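Local coordinates for amidohydrolase 3 domain-containing protein (Pyrococcus horikoshii, PDB 3IGH) that is of uncharacterised function but probably hydrolyses carbon-nitrogen bonds other than peptide bonds, as a metal-dependent member of the amidohydrolase family, at residues G9-S14 and K57-A62; V360-I365 and W409-A414. All blocks are in the same frame, centred on the assembly; numbering follows the deposited sequence.

Interaction 1: residues G9-S14 and K57-A62; sequences GTIYTS and KYVMPA
T10 and I11 pair with Y58 and V59 as neighbouring parallel strands, whose axes come within 4.6 Å and diverge by only 14°. Three backbone hydrogen bonds form the ladder, alternating as parallel pairing requires: T10 N gives to K57 O, V59 N to T10 O at 2.8 Å, and Y12 N to V59 O at 2.7 Å. The next rung fails because P61 has no N-H; its CD sits 3.2 Å from Y12 O instead.

Side chains line up in pairs above and below this ladder. On one face the threonine lies alongside the tyrosine, with T10 CB 3.6 Å from Y58 CD1 and T10 CG2 nearly as close to the same atom. Y12 comes up beside them, and Y12 CE2 reaches the edge of the Y58 ring near the ring plane, 4.1 Å from Y58 CD1. The reverse face carries the aliphatic pair, where I11 CG1 meets V59 CB at 3.8 Å. In V59 the CG1 methyl is anti to the backbone N (chi1 176°) and packs against I11 CG2, while the CG2 methyl, beside that N, faces I11 CG1.

On its other edge, strand 58-61 bonds to strand 467-470 through Y58 and M60; strand 10-14 in turn pairs antiparallel with strand 19-21. This is consistent with the small beta domain beside the TIM barrel in amidohydrolases, strand 58-68 running on toward the barrel. Chemically, backbone bonds join the two segments up to the proline, with I11 and V59 on one face and T10, Y12 and Y58 on the other.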
# COMPACT_ATOMS: atom_id res chain seq x y z
N GLY A 9 -13.22 -28.80 -19.04
CA GLY A 9 -14.13 -28.64 -17.93
C GLY A 9 -15.18 -27.62 -18.26
O GLY A 9 -15.19 -27.06 -19.35
N THR A 10 -16.07 -27.37 -17.30
CA THR A 10 -17.12 -26.39 -17.50
C THR A 10 -16.85 -25.22 -16.56
O THR A 10 -16.98 -25.34 -15.34
CB THR A 10 -18.51 -27.01 -17.24
OG1 THR A 10 -18.74 -28.04 -18.21
CG2 THR A 10 -19.60 -25.96 -17.35
N ILE A 11 -16.47 -24.10 -17.15
CA ILE A 11 -16.06 -22.94 -16.38
C ILE A 11 -17.11 -21.86 -16.52
O ILE A 11 -17.33 -21.35 -17.61
CB ILE A 11 -14.69 -22.41 -16.86
CG1 ILE A 11 -13.63 -23.51 -16.73
CG2 ILE A 11 -14.29 -21.16 -16.06
CD1 ILE A 11 -12.62 -23.52 -17.85
N TYR A 12 -17.77 -21.53 -15.41
CA TYR A 12 -18.69 -20.39 -15.37
C TYR A 12 -17.88 -19.12 -15.16
O TYR A 12 -17.17 -19.00 -14.17
CB TYR A 12 -19.71 -20.55 -14.23
CG TYR A 12 -20.72 -21.64 -14.48
CD1 TYR A 12 -21.88 -21.38 -15.20
CD2 TYR A 12 -20.51 -22.94 -14.01
CE1 TYR A 12 -22.82 -22.38 -15.44
CE2 TYR A 12 -21.45 -23.95 -14.25
CZ TYR A 12 -22.60 -23.66 -14.96
OH TYR A 12 -23.53 -24.64 -15.21
N THR A 13 -17.97 -18.19 -16.10
CA THR A 13 -17.21 -16.95 -16.01
C THR A 13 -18.07 -15.81 -15.48
O THR A 13 -17.54 -14.82 -15.00
CB THR A 13 -16.61 -16.51 -17.37
OG1 THR A 13 -17.65 -16.11 -18.27
CG2 THR A 13 -15.78 -17.64 -17.99
N SER A 14 -19.39 -15.97 -15.58
CA SER A 14 -20.34 -14.94 -15.16
C SER A 14 -21.68 -15.61 -14.87
O SER A 14 -22.01 -16.63 -15.49
CB SER A 14 -20.48 -13.89 -16.26
OG SER A 14 -21.38 -12.87 -15.89
N LYS A 57 -14.68 -31.46 -14.44
CA LYS A 57 -15.09 -30.71 -13.25
C LYS A 57 -15.57 -29.29 -13.56
O LYS A 57 -15.34 -28.77 -14.66
CB LYS A 57 -13.98 -30.67 -12.20
CG LYS A 57 -13.75 -32.01 -11.50
CD LYS A 57 -12.59 -31.91 -10.51
CE LYS A 57 -11.85 -33.24 -10.38
NZ LYS A 57 -10.95 -33.50 -11.55
N TYR A 58 -16.24 -28.67 -12.59
CA TYR A 58 -16.88 -27.37 -12.79
C TYR A 58 -16.09 -26.27 -12.08
O TYR A 58 -15.50 -26.50 -11.02
CB TYR A 58 -18.34 -27.39 -12.33
CG TYR A 58 -19.22 -28.31 -13.16
CD1 TYR A 58 -20.08 -27.80 -14.12
CD2 TYR A 58 -19.17 -29.70 -12.98
CE1 TYR A 58 -20.89 -28.66 -14.89
CE2 TYR A 58 -19.96 -30.56 -13.74
CZ TYR A 58 -20.82 -30.03 -14.69
OH TYR A 58 -21.60 -30.88 -15.44
N VAL A 59 -16.07 -25.08 -12.67
CA VAL A 59 -15.31 -23.95 -12.13
C VAL A 59 -16.23 -22.74 -12.05
O VAL A 59 -16.95 -22.44 -13.01
CB VAL A 59 -14.03 -23.65 -12.99
CG1 VAL A 59 -13.28 -22.40 -12.48
CG2 VAL A 59 -13.08 -24.83 -12.99
N MET A 60 -16.22 -22.05 -10.91
CA MET A 60 -16.99 -20.81 -10.76
C MET A 60 -16.10 -19.74 -10.10
O MET A 60 -15.11 -20.10 -9.46
CB MET A 60 -18.30 -21.04 -9.97
CG MET A 60 -18.15 -21.44 -8.50
SD MET A 60 -19.70 -21.51 -7.53
CE MET A 60 -19.85 -19.80 -7.01
N PRO A 61 -16.44 -18.44 -10.27
CA PRO A 61 -15.73 -17.44 -9.47
C PRO A 61 -15.86 -17.75 -7.99
O PRO A 61 -16.90 -18.24 -7.53
CB PRO A 61 -16.44 -16.14 -9.81
CG PRO A 61 -17.03 -16.37 -11.16
CD PRO A 61 -17.42 -17.81 -11.17
N ALA A 62 -14.80 -17.49 -7.23
CA ALA A 62 -14.83 -17.78 -5.80
C ALA A 62 -15.81 -16.85 -5.08
O ALA A 62 -16.18 -15.80 -5.61
CB ALA A 62 -13.42 -17.68 -5.22

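Interaction 2: residues V360-I365 and W409-A414; sequences VQPHFI and WLTVDA. With SO4 (sulfate ion), chain E.
H363 fits against one side of the helix segment 409-414, its CD2 directed at L410 O, which lies in the plane of the imidazole at the ring edge, 3.6 Å away. CG anti to the backbone N (chi1 -157°) is carried toward that helix. NE2 donates to a sulfate ion, probably from the crystallisation liquor: the bond to sulfate O4 is 2.9 Å long, that to O3 weak. L410 CD2 touches the same ion, 3.5 Å from O4.

P362 carries much of the remaining packing. Its CD packs on T411 CG2 at 3.8 Å, the two side chains crossing obliquely, while its carbonyl oxygen lies 3.4 Å from A414 CB. No direct hydrogen bond joins the segments; a water does so, accepting from H363 N and donating to T411 OG1 at 2.8 Å.

Behind this shell, a type I turn from Q361 to F364 presents the proline and histidine to the helix, consistent with a loop at the C-terminal end of the barrel. E404 bonds to H363 ND1 and helps to fix the ring's rotation, and K422 is a second partner of the sulfate. An alanine in place of H363 would probably leave E404 and the sulfate each without this partner and open a gap beside L410 O. The imidazole, held at ND1 and donating at NE2, suggests an anion-accepting spot without showing it to be catalytic.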
# COMPACT_ATOMS: atom_id res chain seq x y z
N VAL A 360 -25.80 -7.10 2.10
CA VAL A 360 -26.85 -7.71 2.91
C VAL A 360 -26.42 -9.09 3.41
O VAL A 360 -25.50 -9.70 2.86
CB VAL A 360 -28.20 -7.83 2.15
CG1 VAL A 360 -28.75 -6.44 1.81
CG2 VAL A 360 -28.08 -8.69 0.90
N GLN A 361 -27.09 -9.58 4.44
CA GLN A 361 -26.71 -10.84 5.08
C GLN A 361 -27.90 -11.80 5.16
O GLN A 361 -28.60 -11.83 6.17
CB GLN A 361 -26.15 -10.57 6.49
CG GLN A 361 -24.86 -9.74 6.57
CD GLN A 361 -25.11 -8.25 6.39
OE1 GLN A 361 -26.11 -7.72 6.87
NE2 GLN A 361 -24.21 -7.58 5.68
N PRO A 362 -28.16 -12.54 4.07
CA PRO A 362 -29.34 -13.43 4.00
C PRO A 362 -29.53 -14.44 5.13
O PRO A 362 -30.67 -14.74 5.47
CB PRO A 362 -29.19 -14.12 2.64
CG PRO A 362 -28.43 -13.10 1.82
CD PRO A 362 -27.42 -12.53 2.79
N HIS A 363 -28.45 -14.94 5.73
CA HIS A 363 -28.59 -15.89 6.84
C HIS A 363 -29.24 -15.31 8.11
O HIS A 363 -29.70 -16.07 8.96
CB HIS A 363 -27.28 -16.62 7.14
CG HIS A 363 -27.48 -17.93 7.83
ND1 HIS A 363 -27.46 -18.06 9.20
CD2 HIS A 363 -27.75 -19.17 7.34
CE1 HIS A 363 -27.68 -19.32 9.53
NE2 HIS A 363 -27.87 -20.01 8.42
N PHE A 364 -29.32 -13.97 8.21
CA PHE A 364 -30.09 -13.32 9.28
C PHE A 364 -31.58 -13.71 9.27
O PHE A 364 -32.20 -13.71 10.32
CB PHE A 364 -29.98 -11.79 9.21
CG PHE A 364 -28.74 -11.21 9.88
CD1 PHE A 364 -27.46 -11.53 9.43
CD2 PHE A 364 -28.86 -10.33 10.95
CE1 PHE A 364 -26.32 -10.98 10.04
CE2 PHE A 364 -27.73 -9.78 11.56
CZ PHE A 364 -26.46 -10.11 11.11
N ILE A 365 -32.13 -14.02 8.10
CA ILE A 365 -33.49 -14.58 7.99
C ILE A 365 -33.66 -15.80 8.90
O ILE A 365 -34.67 -15.93 9.61
CB ILE A 365 -33.83 -14.97 6.52
CG1 ILE A 365 -33.97 -13.72 5.65
CG2 ILE A 365 -35.11 -15.83 6.43
CD1 ILE A 365 -33.89 -14.02 4.18
N TRP A 409 -22.60 -21.53 1.33
CA TRP A 409 -23.74 -22.29 0.84
C TRP A 409 -24.95 -22.17 1.75
O TRP A 409 -26.08 -22.19 1.26
CB TRP A 409 -23.35 -23.75 0.57
CG TRP A 409 -22.41 -23.85 -0.58
CD1 TRP A 409 -21.10 -24.21 -0.54
CD2 TRP A 409 -22.70 -23.55 -1.96
NE1 TRP A 409 -20.56 -24.17 -1.80
CE2 TRP A 409 -21.52 -23.76 -2.69
CE3 TRP A 409 -23.85 -23.12 -2.64
CZ2 TRP A 409 -21.44 -23.57 -4.07
CZ3 TRP A 409 -23.77 -22.93 -4.02
CH2 TRP A 409 -22.57 -23.15 -4.72
N LEU A 410 -24.72 -22.01 3.05
CA LEU A 410 -25.80 -21.73 4.00
C LEU A 410 -26.46 -20.37 3.75
O LEU A 410 -27.66 -20.22 3.94
CB LEU A 410 -25.31 -21.83 5.45
CG LEU A 410 -24.79 -23.18 5.96
CD1 LEU A 410 -24.40 -23.07 7.43
CD2 LEU A 410 -25.82 -24.29 5.74
N THR A 411 -25.67 -19.40 3.29
CA THR A 411 -26.18 -18.07 2.99
C THR A 411 -26.88 -18.04 1.64
O THR A 411 -27.91 -17.37 1.48
CB THR A 411 -25.06 -16.99 3.14
OG1 THR A 411 -24.85 -16.74 4.54
CG2 THR A 411 -25.41 -15.68 2.43
N VAL A 412 -26.35 -18.79 0.67
CA VAL A 412 -27.02 -18.99 -0.62
C VAL A 412 -28.41 -19.61 -0.39
O VAL A 412 -29.41 -19.12 -0.91
CB VAL A 412 -26.19 -19.87 -1.59
CG1 VAL A 412 -27.00 -20.24 -2.85
CG2 VAL A 412 -24.91 -19.15 -2.00
N ASP A 413 -28.46 -20.65 0.44
CA ASP A 413 -29.72 -21.32 0.74
C ASP A 413 -30.75 -20.37 1.37
O ASP A 413 -31.93 -20.41 1.02
CB ASP A 413 -29.50 -22.52 1.65
CG ASP A 413 -30.69 -23.47 1.65
OD1 ASP A 413 -31.15 -23.85 0.55
OD2 ASP A 413 -31.16 -23.84 2.73
N ALA A 414 -30.28 -19.51 2.27
CA ALA A 414 -31.11 -18.52 2.94
C ALA A 414 -31.73 -17.53 1.95
O ALA A 414 -32.90 -17.20 2.07
CB ALA A 414 -30.29 -17.79 3.99
S SO4 E . -28.85 -23.50 8.70
O1 SO4 E . -28.18 -24.79 8.68
O2 SO4 E . -30.29 -23.70 8.56
O3 SO4 E . -28.55 -22.80 9.94
O4 SO4 E . -28.39 -22.69 7.58
O HOH W 1 -25.65 -14.31 5.59

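Overall arrangement
The two contacts illustrate how one strand can link separate parts of a chain. The centre of interaction 1 lies about 24 Å from the centre of the chain and that of interaction 2 about 12 Å; the two centres are about 22 Å apart. Their nearest atoms are about 4 Å apart, where the M60 side chain lies near the W409 ring, yet they do not touch. Strand 58-68 connects the regions: beyond the pairing with 10-14 it continues to F63, whose ring meets W409 edge-to-face. Segment 360-365 begins at the last residue of strand 357-360 and leaves it at the barrel end where amidohydrolases probably place their active sites. The sulfate belongs to interaction 2 alone.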